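Long-range contacts in malonyl CoA-acyl carrier protein transacylase (Staphylococcus aureus, PDB 3IM9), which catalyses the transfer of the malonyl group from malonyl-CoA to holo-acyl carrier protein in fatty acid biosynthesis: residues D158-E163 and S176-L181; S136-L141 and A180-L185; W227-F232 and T244-I249; E39-A44 and L74-S79. All blocks are in the same frame, centred on the assembly; numbering follows the deposited sequence.

Contact 1: D158-E163 and S176-L181; sequences DDKIIE and SGHKAL
Ile162 and Gly177 form an antiparallel non-hydrogen-bonded pair, and Glu163 and Ser176 follow as a hydrogen-bonded one, with Glu163 N bound to Ser176 O and Ser176 N to Glu163 O, both at 2.8 Å. The chain changes direction sharply at Gly177, whose phi of 157° is hard to reach for a residue with a side chain; its CA packs 3.2 Å from Ile161 O. Ile161 O also takes His178 N at 2.8 Å.

The His178 side chain turns back to Ile161. Its chi1 (-74°) sets CG anti to the carbonyl carbon; His178 ND1 then accepts from Ile161 N at 2.9 Å, a fairly straight bond (163°) close to the ring plane. Lys160 crosses the imidazole at about a right angle, its CG over one face in a CH-pi contact. On the helix side, Leu181 CD1 rests 3.5 Å from Lys160 C.

The contact joins the start of strand 162-169 to the end of strand 172-176 and to helix 179-188, with the side chain of Ser176 about 6 Å from that of His207, active site by similarity. Both polar atoms of the Ile161 backbone are held by His178, whose imidazole, accepting at ND1, is probably neutral.

Contact 2: S136-L141 and A180-L185; sequences SMAAVL and ALIDEL
Ile182 carries most of this contact, laying its branches across the backbone of strand 135-141. CG1 sits 3.7 Å from Ser136 O, and CD1 continues over the same peptide to lie 4.0 Å from Met137 CA. The other branch, CG2, stands anti to the backbone N (its partner CG1 has chi1 -68°) and meets two groups at once, Ala138 CB at 3.9 Å and Met137 O at 3.9 Å. One turn later Leu185 makes the second touch: its CD2 abuts Val140 CG2 at 3.7 Å, the two side chains meeting at about a right angle.

The small side chains of Ser136 and Ala138 point to the helix and let Ile182 settle onto main-chain atoms. The axes of segments 136-141 and 180-185 pass 7.9 Å apart and run nearly parallel, 22° away, which brings Ile182 and Leu185 over successive parts of the strand. All the contacts across the pair are van der Waals ones.

Backbone bonds fix the strand between two antiparallel partners: Ala138 pairs with Val175 of strand 172-176, and Ala139 with Met198 of strand 196-199. Met137 points away from the helix, its side chain about 5 Å from that of His207, an active-site residue by similarity. Helix 179-188 packs on the other face of this ferredoxin-like sheet, where Ile182 and Leu185 also touch Ile162, and Leu185 reaches Val175 and Val197.

Contact 3: W227-F232 and T244-I249; sequences WRDAKF and TDKEVI
Lys246 runs alongside the backbone of Trp227 to Asp229. Its CB lies 3.4 Å from Arg228 C. CG, placed between the backbone N and the carbonyl carbon (chi1 67°), comes 3.6 Å from Asp229 OD1, and CD approaches Trp227 O to 3.4 Å. The chain then bends, chi3 76°, which leaves CE near both Asp229 OD1 and Trp227 O. At the tip, Lys246 NZ makes a weak bond of 3.1 Å to a water, which also accepts from Asp229 N at 2.9 Å.

Asp229 OD1 takes Lys246 N at 2.8 Å, nearly along the C-O axis of the carboxylate. Next to it, Ala230 N gives to Thr244 O at 2.9 Å, on a lone pair. Deeper down, Ile249 packs on Ala230 CB through CD1 and on the edge of the Trp227 ring through CG2. The loop before strand 234-235 is thereby pinned to the N terminus of helix 246-256, where Trp227 also packs on Met253, a calcium-site residue.

Two carboxylates gather at the first turn: Asp245, the N-cap, accepts from Val248 N, and its OD2 lies 4.0 Å from Asp229 OD1. Their repulsion is probably offset by the helix N terminus and the lysine ammonium nearby. Arg228 O is buried without a hydrogen-bonding partner.

Contact 4: E39-A44 and L74-S79; sequences EILTSA and LLTHSS
The flat groups that Ile40 meets on helix 67-84 are peptide carbonyls: CG2 lies 3.7 Å from Thr76 O, and CG1 lies 3.8 Å from Ser79 O. The carbonyl of Leu75 draws the Ser79 hydroxyl back onto its own helix. Leu75 O accepts both Ser79 N and Ser79 OG, which arrive from opposite faces of the carbonyl plane, the hydroxyl at 2.8 Å. OG lies anti to the carbonyl carbon (chi1 -68°), where it reaches Leu75 O; CB, set by the backbone, faces Ile40 CG2.

Thr76 fills the middle of the contact with both its branches. CG2, anti to the backbone N, touches Leu41 CD2 at 3.6 Å, and Leu41 comes to it obliquely. Thr76 OG1 lies 3.5 Å from Ala44 CB, but its polar need is met within its own helix, by a hydrogen bond to Pro72 O. The Thr76 and Ser79 hydroxyls are both bonded to backbone oxygens of the preceding turn, so the contact with helix 35-47 is van der Waals packing of aliphatic groups on methyls, a hydroxyl oxygen and backbone oxygens.

The axes of segments 39-44 and 74-79 run antiparallel, 9.1 Å apart at an angle of 160°. Ile40 also reaches Ala80 and Ala83 farther along helix 67-84. Phe112 of helix 112-128 touches Ile40, Thr76 and Ser79 and so bridges the pair, while helix 99-106 lies against Leu75 and Ser79.

In the fold
From the N terminus, contact 4 closes first, bringing helices 35-47 and 67-84 together across a span that is about half helix. Contact 2 opens next, at strand 135-141, and contact 1 opens inside it; both end on helix 179-188, so contact 1 nests inside contact 2, the two sharing Ala180 and Leu181 at their closing ends. They touch directly, Ile162 CD1 packing on Ile182 CD1, and together fasten that helix to the mixed sheet of the ferredoxin-like subdomain. Contact 3 follows in series, closing a short loop through strands 234-235 and 242-243 at the start of helix 246-256. It stays about 11 Å from contact 4 at the nearest atoms, while contacts 2 and 4 lie on opposite sides of the chain's centre.

Contact 1: D158-E163 and S176-L181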
loop_
_atom_site.group_PDB
_atom_site.type_symbol
_atom_site.label_atom_id
_atom_site.label_comp_id
_atom_site.label_asym_id
_atom_site.label_seq_id
_atom_site.Cartn_x
_atom_site.Cartn_y
_atom_site.Cartn_z
ATOM N N ASP A 158 -30.201 0.684 -6.797
ATOM C CA ASP A 158 -30.508 1.945 -7.562
ATOM C C ASP A 158 -29.267 2.335 -8.427
ATOM O O ASP A 158 -28.956 3.562 -8.515
ATOM C CB ASP A 158 -30.856 3.090 -6.613
ATOM C CG ASP A 158 -31.495 4.274 -7.326
ATOM O OD1 ASP A 158 -32.115 4.049 -8.402
ATOM O OD2 ASP A 158 -31.347 5.437 -6.831
ATOM N N ASP A 159 -28.583 1.303 -8.946
ATOM C CA ASP A 159 -27.384 1.412 -9.805
ATOM C C ASP A 159 -26.166 2.010 -9.059
ATOM O O ASP A 159 -25.225 2.527 -9.698
ATOM C CB ASP A 159 -27.684 2.250 -11.048
ATOM C CG ASP A 159 -28.799 1.634 -11.878
ATOM O OD1 ASP A 159 -28.565 0.501 -12.326
ATOM O OD2 ASP A 159 -29.887 2.290 -12.032
ATOM N N LYS A 160 -26.205 1.962 -7.729
ATOM C CA LYS A 160 -25.089 2.500 -6.931
ATOM C C LYS A 160 -24.501 1.306 -6.215
ATOM O O LYS A 160 -25.192 0.321 -5.931
ATOM C CB LYS A 160 -25.523 3.575 -5.967
ATOM C CG LYS A 160 -26.004 4.829 -6.677
ATOM C CD LYS A 160 -26.317 5.912 -5.685
ATOM C CE LYS A 160 -26.627 7.182 -6.474
ATOM N NZ LYS A 160 -26.659 8.440 -5.623
ATOM N N ILE A 161 -23.218 1.375 -5.955
ATOM C CA ILE A 161 -22.523 0.233 -5.345
ATOM C C ILE A 161 -21.602 0.672 -4.217
ATOM O O ILE A 161 -21.061 1.795 -4.196
ATOM C CB ILE A 161 -21.715 -0.576 -6.369
ATOM C CG1 ILE A 161 -20.592 0.272 -6.875
ATOM C CG2 ILE A 161 -22.671 -1.122 -7.526
ATOM C CD1 ILE A 161 -19.563 -0.534 -7.523
ATOM N N ILE A 162 -21.451 -0.238 -3.258
ATOM C CA ILE A 162 -20.420 -0.106 -2.211
ATOM C C ILE A 162 -19.827 -1.501 -2.044
ATOM O O ILE A 162 -20.574 -2.507 -2.043
ATOM C CB ILE A 162 -21.065 0.461 -0.960
ATOM C CG1 ILE A 162 -20.097 0.612 0.152
ATOM C CG2 ILE A 162 -22.241 -0.340 -0.511
ATOM C CD1 ILE A 162 -20.703 1.400 1.400
ATOM N N GLU A 163 -18.513 -1.620 -1.918
ATOM C CA GLU A 163 -17.859 -2.939 -1.940
ATOM C C GLU A 163 -16.737 -2.940 -0.911
ATOM O O GLU A 163 -16.082 -1.910 -0.698
ATOM C CB GLU A 163 -17.146 -3.142 -3.305
ATOM C CG GLU A 163 -18.089 -3.289 -4.464
ATOM C CD GLU A 163 -17.429 -3.074 -5.823
ATOM O OE1 GLU A 163 -18.117 -3.273 -6.836
ATOM O OE2 GLU A 163 -16.262 -2.757 -5.927
ATOM N N SER A 176 -15.739 0.869 -0.245
ATOM C CA SER A 176 -15.596 1.925 -1.244
ATOM C C SER A 176 -16.709 1.895 -2.251
ATOM O O SER A 176 -17.248 0.833 -2.576
ATOM C CB SER A 176 -14.258 1.665 -1.966
ATOM O OG SER A 176 -14.006 2.656 -2.896
ATOM N N GLY A 177 -17.068 3.063 -2.772
ATOM C CA GLY A 177 -18.098 3.060 -3.844
ATOM C C GLY A 177 -18.783 4.405 -3.917
ATOM O O GLY A 177 -18.186 5.468 -3.614
ATOM N N HIS A 178 -20.041 4.424 -4.385
ATOM C CA HIS A 178 -20.727 5.739 -4.503
ATOM C C HIS A 178 -20.850 6.431 -3.169
ATOM O O HIS A 178 -21.214 5.791 -2.165
ATOM C CB HIS A 178 -22.115 5.466 -5.108
ATOM C CG HIS A 178 -22.025 5.158 -6.567
ATOM N ND1 HIS A 178 -22.106 3.862 -7.040
ATOM C CD2 HIS A 178 -21.786 5.954 -7.650
ATOM C CE1 HIS A 178 -21.936 3.869 -8.348
ATOM N NE2 HIS A 178 -21.751 5.125 -8.750
ATOM N N LYS A 179 -20.604 7.761 -3.153
ATOM C CA LYS A 179 -20.580 8.477 -1.861
ATOM C C LYS A 179 -21.940 8.433 -1.153
ATOM O O LYS A 179 -21.963 8.401 0.073
ATOM C CB LYS A 179 -20.026 9.901 -2.102
ATOM C CG LYS A 179 -19.916 10.678 -0.736
ATOM C CD LYS A 179 -19.276 12.020 -0.983
ATOM C CE LYS A 179 -18.955 12.692 0.378
ATOM N NZ LYS A 179 -20.211 13.055 1.139
ATOM N N ALA A 180 -23.043 8.458 -1.921
ATOM C CA ALA A 180 -24.346 8.394 -1.248
ATOM C C ALA A 180 -24.472 7.152 -0.378
ATOM O O ALA A 180 -25.038 7.211 0.717
ATOM C CB ALA A 180 -25.556 8.388 -2.254
ATOM N N LEU A 181 -23.937 6.036 -0.861
ATOM C CA LEU A 181 -24.021 4.781 -0.082
ATOM C C LEU A 181 -22.974 4.744 1.014
ATOM O O LEU A 181 -23.264 4.262 2.141
ATOM C CB LEU A 181 -23.788 3.518 -0.950
ATOM C CG LEU A 181 -24.926 3.347 -1.999
ATOM C CD1 LEU A 181 -24.673 2.075 -2.793
ATOM C CD2 LEU A 181 -26.368 3.379 -1.394
#

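Contact 2: S136-L141 and A180-L185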
loop_
_atom_site.group_PDB
_atom_site.type_symbol
_atom_site.label_atom_id
_atom_site.label_comp_id
_atom_site.label_asym_id
_atom_site.label_seq_id
_atom_site.Cartn_x
_atom_site.Cartn_y
_atom_site.Cartn_z
ATOM N N SER A 136 -16.461 7.615 -2.656
ATOM C CA SER A 136 -15.695 7.802 -1.427
ATOM C C SER A 136 -15.358 6.440 -0.798
ATOM O O SER A 136 -15.592 5.391 -1.411
ATOM C CB SER A 136 -16.575 8.642 -0.482
ATOM O OG SER A 136 -15.795 9.064 0.649
ATOM N N MET A 137 -14.810 6.482 0.433
ATOM C CA MET A 137 -14.390 5.222 1.170
ATOM C C MET A 137 -14.705 5.451 2.613
ATOM O O MET A 137 -14.734 6.594 3.097
ATOM C CB MET A 137 -12.908 4.886 0.989
ATOM C CG MET A 137 -12.504 4.721 -0.519
ATOM S SD MET A 137 -10.753 4.418 -0.591
ATOM C CE MET A 137 -10.730 2.643 -0.359
ATOM N N ALA A 138 -14.913 4.324 3.342
ATOM C CA ALA A 138 -15.074 4.444 4.784
ATOM C C ALA A 138 -14.501 3.208 5.449
ATOM O O ALA A 138 -14.636 2.099 4.951
ATOM C CB ALA A 138 -16.586 4.544 5.151
ATOM N N ALA A 139 -13.924 3.420 6.636
ATOM C CA ALA A 139 -13.429 2.247 7.393
ATOM C C ALA A 139 -14.552 1.716 8.292
ATOM O O ALA A 139 -15.087 2.444 9.111
ATOM C CB ALA A 139 -12.222 2.696 8.240
ATOM N N VAL A 140 -14.832 0.433 8.122
ATOM C CA VAL A 140 -15.850 -0.221 9.015
ATOM C C VAL A 140 -15.038 -0.990 10.077
ATOM O O VAL A 140 -14.228 -1.890 9.721
ATOM C CB VAL A 140 -16.733 -1.150 8.216
ATOM C CG1 VAL A 140 -17.732 -1.827 9.177
ATOM C CG2 VAL A 140 -17.426 -0.426 7.047
ATOM N N LEU A 141 -15.250 -0.627 11.345
ATOM C CA LEU A 141 -14.433 -1.237 12.394
ATOM C C LEU A 141 -15.355 -2.142 13.184
ATOM O O LEU A 141 -16.468 -1.768 13.513
ATOM C CB LEU A 141 -13.824 -0.202 13.301
ATOM C CG LEU A 141 -12.986 0.849 12.526
ATOM C CD1 LEU A 141 -12.360 1.849 13.478
ATOM C CD2 LEU A 141 -11.866 0.263 11.584
ATOM N N ALA A 180 -23.043 8.458 -1.921
ATOM C CA ALA A 180 -24.346 8.394 -1.248
ATOM C C ALA A 180 -24.472 7.152 -0.378
ATOM O O ALA A 180 -25.038 7.211 0.717
ATOM C CB ALA A 180 -25.556 8.388 -2.254
ATOM N N LEU A 181 -23.937 6.036 -0.861
ATOM C CA LEU A 181 -24.021 4.781 -0.082
ATOM C C LEU A 181 -22.974 4.744 1.014
ATOM O O LEU A 181 -23.264 4.262 2.141
ATOM C CB LEU A 181 -23.788 3.518 -0.950
ATOM C CG LEU A 181 -24.926 3.347 -1.999
ATOM C CD1 LEU A 181 -24.673 2.075 -2.793
ATOM C CD2 LEU A 181 -26.368 3.379 -1.394
ATOM N N ILE A 182 -21.788 5.311 0.778
ATOM C CA ILE A 182 -20.800 5.425 1.865
ATOM C C ILE A 182 -21.384 6.246 3.015
ATOM O O ILE A 182 -21.290 5.857 4.192
ATOM C CB ILE A 182 -19.519 6.150 1.318
ATOM C CG1 ILE A 182 -18.827 5.255 0.311
ATOM C CG2 ILE A 182 -18.627 6.539 2.493
ATOM C CD1 ILE A 182 -18.143 3.936 0.960
ATOM N N ASP A 183 -22.103 7.334 2.667
ATOM C CA ASP A 183 -22.609 8.214 3.720
ATOM C C ASP A 183 -23.776 7.523 4.434
ATOM O O ASP A 183 -23.947 7.731 5.649
ATOM C CB ASP A 183 -23.014 9.536 3.075
ATOM C CG ASP A 183 -21.800 10.420 2.733
ATOM O OD1 ASP A 183 -20.671 10.110 3.186
ATOM O OD2 ASP A 183 -22.082 11.363 1.960
ATOM N N GLU A 184 -24.559 6.720 3.727
ATOM C CA GLU A 184 -25.657 5.977 4.408
ATOM C C GLU A 184 -25.034 5.005 5.399
ATOM O O GLU A 184 -25.567 4.850 6.505
ATOM C CB GLU A 184 -26.484 5.253 3.358
ATOM C CG GLU A 184 -27.674 4.532 3.948
ATOM C CD GLU A 184 -28.564 3.892 2.854
ATOM O OE1 GLU A 184 -28.222 4.003 1.653
ATOM O OE2 GLU A 184 -29.580 3.254 3.240
ATOM N N LEU A 185 -23.953 4.334 5.022
ATOM C CA LEU A 185 -23.262 3.425 5.960
ATOM C C LEU A 185 -22.702 4.169 7.171
ATOM O O LEU A 185 -22.741 3.664 8.300
ATOM C CB LEU A 185 -22.198 2.656 5.218
ATOM C CG LEU A 185 -21.507 1.632 6.080
ATOM C CD1 LEU A 185 -22.481 0.638 6.689
ATOM C CD2 LEU A 185 -20.405 0.901 5.244
#

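Contact 3: W227-F232 and T244-I249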
loop_
_atom_site.group_PDB
_atom_site.type_symbol
_atom_site.label_atom_id
_atom_site.label_comp_id
_atom_site.label_asym_id
_atom_site.label_seq_id
_atom_site.Cartn_x
_atom_site.Cartn_y
_atom_site.Cartn_z
ATOM N N TRP A 227 9.388 -3.613 -17.566
ATOM C CA TRP A 227 9.118 -4.386 -16.403
ATOM C C TRP A 227 9.972 -5.648 -16.432
ATOM O O TRP A 227 10.108 -6.322 -17.501
ATOM C CB TRP A 227 7.644 -4.807 -16.364
ATOM C CG TRP A 227 6.735 -3.620 -16.224
ATOM C CD1 TRP A 227 6.619 -2.554 -17.059
ATOM C CD2 TRP A 227 5.852 -3.382 -15.111
ATOM N NE1 TRP A 227 5.668 -1.632 -16.535
ATOM C CE2 TRP A 227 5.223 -2.139 -15.344
ATOM C CE3 TRP A 227 5.550 -4.118 -13.948
ATOM C CZ2 TRP A 227 4.264 -1.585 -14.440
ATOM C CZ3 TRP A 227 4.560 -3.567 -13.053
ATOM C CH2 TRP A 227 3.978 -2.316 -13.322
ATOM N N ARG A 228 10.569 -5.987 -15.314
ATOM C CA ARG A 228 11.371 -7.189 -15.183
ATOM C C ARG A 228 10.804 -8.215 -14.315
ATOM O O ARG A 228 9.971 -7.927 -13.432
ATOM C CB ARG A 228 12.789 -6.822 -14.681
ATOM C CG ARG A 228 13.533 -5.952 -15.690
ATOM C CD ARG A 228 14.895 -5.571 -15.178
ATOM N NE ARG A 228 14.793 -4.742 -13.974
ATOM C CZ ARG A 228 14.511 -3.429 -13.944
ATOM N NH1 ARG A 228 14.278 -2.702 -15.058
ATOM N NH2 ARG A 228 14.490 -2.822 -12.777
ATOM N N ASP A 229 11.277 -9.453 -14.417
ATOM C CA ASP A 229 10.870 -10.475 -13.443
ATOM C C ASP A 229 11.310 -10.082 -12.022
ATOM O O ASP A 229 12.265 -9.321 -11.865
ATOM C CB ASP A 229 11.451 -11.839 -13.819
ATOM C CG ASP A 229 10.789 -12.436 -15.045
ATOM O OD1 ASP A 229 9.614 -12.106 -15.309
ATOM O OD2 ASP A 229 11.445 -13.235 -15.746
ATOM N N ALA A 230 10.626 -10.587 -10.989
ATOM C CA ALA A 230 10.992 -10.233 -9.605
ATOM C C ALA A 230 12.144 -11.159 -9.155
ATOM O O ALA A 230 12.073 -12.408 -9.412
ATOM C CB ALA A 230 9.756 -10.450 -8.702
ATOM N N LYS A 231 13.077 -10.617 -8.380
ATOM C CA LYS A 231 14.144 -11.427 -7.817
ATOM C C LYS A 231 13.732 -12.287 -6.627
ATOM O O LYS A 231 14.415 -13.277 -6.276
ATOM C CB LYS A 231 15.312 -10.500 -7.457
ATOM C CG LYS A 231 16.169 -10.013 -8.640
ATOM C CD LYS A 231 17.346 -9.131 -8.093
ATOM C CE LYS A 231 18.392 -8.656 -9.133
ATOM N NZ LYS A 231 17.771 -8.489 -10.429
ATOM N N PHE A 232 12.570 -12.010 -6.011
ATOM C CA PHE A 232 11.987 -12.863 -4.962
ATOM C C PHE A 232 10.468 -12.522 -5.089
ATOM O O PHE A 232 10.151 -11.456 -5.669
ATOM C CB PHE A 232 12.580 -12.602 -3.542
ATOM C CG PHE A 232 12.744 -11.130 -3.214
ATOM C CD1 PHE A 232 13.953 -10.461 -3.504
ATOM C CD2 PHE A 232 11.680 -10.363 -2.644
ATOM C CE1 PHE A 232 14.134 -9.119 -3.238
ATOM C CE2 PHE A 232 11.873 -8.978 -2.401
ATOM C CZ PHE A 232 13.026 -8.323 -2.720
ATOM N N THR A 244 6.286 -13.838 -9.537
ATOM C CA THR A 244 7.613 -13.366 -10.016
ATOM C C THR A 244 7.608 -12.993 -11.457
ATOM O O THR A 244 8.505 -12.286 -11.930
ATOM C CB THR A 244 8.750 -14.433 -9.758
ATOM O OG1 THR A 244 8.344 -15.624 -10.429
ATOM C CG2 THR A 244 8.866 -14.760 -8.265
ATOM N N ASP A 245 6.612 -13.446 -12.210
ATOM C CA ASP A 245 6.566 -13.142 -13.642
ATOM C C ASP A 245 6.326 -11.654 -13.914
ATOM O O ASP A 245 5.435 -11.050 -13.317
ATOM C CB ASP A 245 5.491 -13.982 -14.334
ATOM C CG ASP A 245 5.646 -14.000 -15.842
ATOM O OD1 ASP A 245 4.747 -13.484 -16.539
ATOM O OD2 ASP A 245 6.666 -14.530 -16.330
ATOM N N LYS A 246 7.112 -11.064 -14.816
ATOM C CA LYS A 246 6.916 -9.676 -15.164
ATOM C C LYS A 246 5.548 -9.385 -15.753
ATOM O O LYS A 246 4.945 -8.327 -15.434
ATOM C CB LYS A 246 8.003 -9.130 -16.101
ATOM C CG LYS A 246 7.984 -9.784 -17.571
ATOM C CD LYS A 246 9.098 -9.364 -18.513
ATOM C CE LYS A 246 10.411 -10.042 -18.164
ATOM N NZ LYS A 246 11.577 -9.818 -19.170
ATOM N N GLU A 247 5.015 -10.277 -16.635
ATOM C CA GLU A 247 3.722 -10.002 -17.310
ATOM C C GLU A 247 2.573 -10.288 -16.338
ATOM O O GLU A 247 1.539 -9.582 -16.375
ATOM C CB GLU A 247 3.529 -10.953 -18.578
ATOM C CG GLU A 247 4.330 -10.567 -19.834
ATOM C CD GLU A 247 4.076 -9.161 -20.417
ATOM O OE1 GLU A 247 4.988 -8.652 -21.096
ATOM O OE2 GLU A 247 3.012 -8.518 -20.212
ATOM N N VAL A 248 2.714 -11.257 -15.449
ATOM C CA VAL A 248 1.677 -11.509 -14.517
ATOM C C VAL A 248 1.637 -10.320 -13.503
ATOM O O VAL A 248 0.551 -9.807 -13.185
ATOM C CB VAL A 248 1.929 -12.738 -13.755
ATOM C CG1 VAL A 248 0.964 -12.920 -12.569
ATOM C CG2 VAL A 248 1.938 -13.978 -14.785
ATOM N N ILE A 249 2.794 -9.905 -13.033
ATOM C CA ILE A 249 2.812 -8.780 -12.056
ATOM C C ILE A 249 2.250 -7.545 -12.694
ATOM O O ILE A 249 1.371 -6.844 -12.078
ATOM C CB ILE A 249 4.230 -8.609 -11.572
ATOM C CG1 ILE A 249 4.621 -9.731 -10.651
ATOM C CG2 ILE A 249 4.424 -7.234 -10.839
ATOM C CD1 ILE A 249 6.128 -9.751 -10.311
HETATM O O HOH W 1 13.188 -10.167 -16.540
#

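Contact 4: E39-A44 and L74-S79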
loop_
_atom_site.group_PDB
_atom_site.type_symbol
_atom_site.label_atom_id
_atom_site.label_comp_id
_atom_site.label_asym_id
_atom_site.label_seq_id
_atom_site.Cartn_x
_atom_site.Cartn_y
_atom_site.Cartn_z
ATOM N N GLU A 39 20.656 9.632 -2.606
ATOM C CA GLU A 39 20.544 9.349 -4.040
ATOM C C GLU A 39 19.072 9.129 -4.513
ATOM O O GLU A 39 18.671 9.659 -5.558
ATOM C CB GLU A 39 21.370 8.125 -4.328
ATOM C CG GLU A 39 21.331 7.745 -5.797
ATOM C CD GLU A 39 22.324 6.617 -6.146
ATOM O OE1 GLU A 39 22.877 5.889 -5.216
ATOM O OE2 GLU A 39 22.520 6.478 -7.391
ATOM N N ILE A 40 18.318 8.403 -3.680
ATOM C CA ILE A 40 16.923 8.166 -3.992
ATOM C C ILE A 40 16.146 9.464 -3.880
ATOM O O ILE A 40 15.363 9.838 -4.770
ATOM C CB ILE A 40 16.316 7.097 -3.080
ATOM C CG1 ILE A 40 16.946 5.690 -3.283
ATOM C CG2 ILE A 40 14.782 6.994 -3.275
ATOM C CD1 ILE A 40 16.794 5.147 -4.718
ATOM N N LEU A 41 16.351 10.192 -2.764
ATOM C CA LEU A 41 15.571 11.440 -2.592
ATOM C C LEU A 41 15.858 12.444 -3.697
ATOM O O LEU A 41 14.963 13.102 -4.182
ATOM C CB LEU A 41 15.935 12.000 -1.174
ATOM C CG LEU A 41 15.357 11.123 -0.096
ATOM C CD1 LEU A 41 16.106 11.367 1.224
ATOM C CD2 LEU A 41 13.853 11.496 0.220
ATOM N N THR A 42 17.125 12.578 -4.098
ATOM C CA THR A 42 17.496 13.503 -5.166
ATOM C C THR A 42 17.023 12.974 -6.512
ATOM O O THR A 42 16.588 13.795 -7.336
ATOM C CB THR A 42 19.030 13.625 -5.234
ATOM O OG1 THR A 42 19.502 14.274 -4.039
ATOM C CG2 THR A 42 19.469 14.434 -6.412
ATOM N N SER A 43 16.937 11.651 -6.665
ATOM C CA SER A 43 16.360 11.138 -7.936
ATOM C C SER A 43 14.925 11.570 -8.085
ATOM O O SER A 43 14.499 12.008 -9.122
ATOM C CB SER A 43 16.480 9.632 -8.005
ATOM O OG SER A 43 15.929 9.098 -9.212
ATOM N N ALA A 44 14.168 11.424 -6.996
ATOM C CA ALA A 44 12.740 11.803 -7.016
ATOM C C ALA A 44 12.635 13.313 -7.295
ATOM O O ALA A 44 11.810 13.776 -8.092
ATOM C CB ALA A 44 12.122 11.481 -5.644
ATOM N N LEU A 74 5.533 8.431 -0.595
ATOM C CA LEU A 74 5.678 7.191 0.140
ATOM C C LEU A 74 6.671 6.285 -0.578
ATOM O O LEU A 74 7.485 5.661 0.116
ATOM C CB LEU A 74 4.304 6.494 0.231
ATOM C CG LEU A 74 3.331 7.109 1.247
ATOM C CD1 LEU A 74 1.872 6.693 0.914
ATOM C CD2 LEU A 74 3.684 6.700 2.673
ATOM N N LEU A 75 6.529 6.137 -1.905
ATOM C CA LEU A 75 7.532 5.332 -2.622
ATOM C C LEU A 75 8.945 5.837 -2.370
ATOM O O LEU A 75 9.864 5.008 -2.171
ATOM C CB LEU A 75 7.187 5.344 -4.132
ATOM C CG LEU A 75 8.113 4.413 -4.928
ATOM C CD1 LEU A 75 7.538 3.015 -4.933
ATOM C CD2 LEU A 75 8.139 4.920 -6.364
ATOM N N THR A 76 9.097 7.177 -2.415
ATOM C CA THR A 76 10.419 7.754 -2.260
ATOM C C THR A 76 10.948 7.484 -0.853
ATOM O O THR A 76 12.132 7.055 -0.679
ATOM C CB THR A 76 10.335 9.233 -2.469
ATOM O OG1 THR A 76 9.987 9.402 -3.870
ATOM C CG2 THR A 76 11.706 9.915 -2.243
ATOM N N HIS A 77 10.131 7.642 0.198
ATOM C CA HIS A 77 10.604 7.434 1.568
ATOM C C HIS A 77 10.964 5.965 1.782
ATOM O O HIS A 77 12.070 5.649 2.255
ATOM C CB HIS A 77 9.474 7.829 2.514
ATOM C CG HIS A 77 9.876 7.880 3.974
ATOM N ND1 HIS A 77 11.155 7.692 4.485
ATOM C CD2 HIS A 77 9.057 8.146 5.007
ATOM C CE1 HIS A 77 11.091 7.877 5.810
ATOM N NE2 HIS A 77 9.815 8.120 6.136
ATOM N N SER A 78 10.105 5.032 1.392
ATOM C CA SER A 78 10.384 3.627 1.577
ATOM C C SER A 78 11.616 3.192 0.770
ATOM O O SER A 78 12.439 2.409 1.271
ATOM C CB SER A 78 9.176 2.762 1.165
ATOM O OG SER A 78 8.143 2.867 2.161
ATOM N N SER A 79 11.733 3.720 -0.460
ATOM C CA SER A 79 12.885 3.285 -1.305
ATOM C C SER A 79 14.171 3.888 -0.751
ATOM O O SER A 79 15.259 3.286 -0.932
ATOM C CB SER A 79 12.658 3.766 -2.727
ATOM O OG SER A 79 11.527 3.037 -3.316
#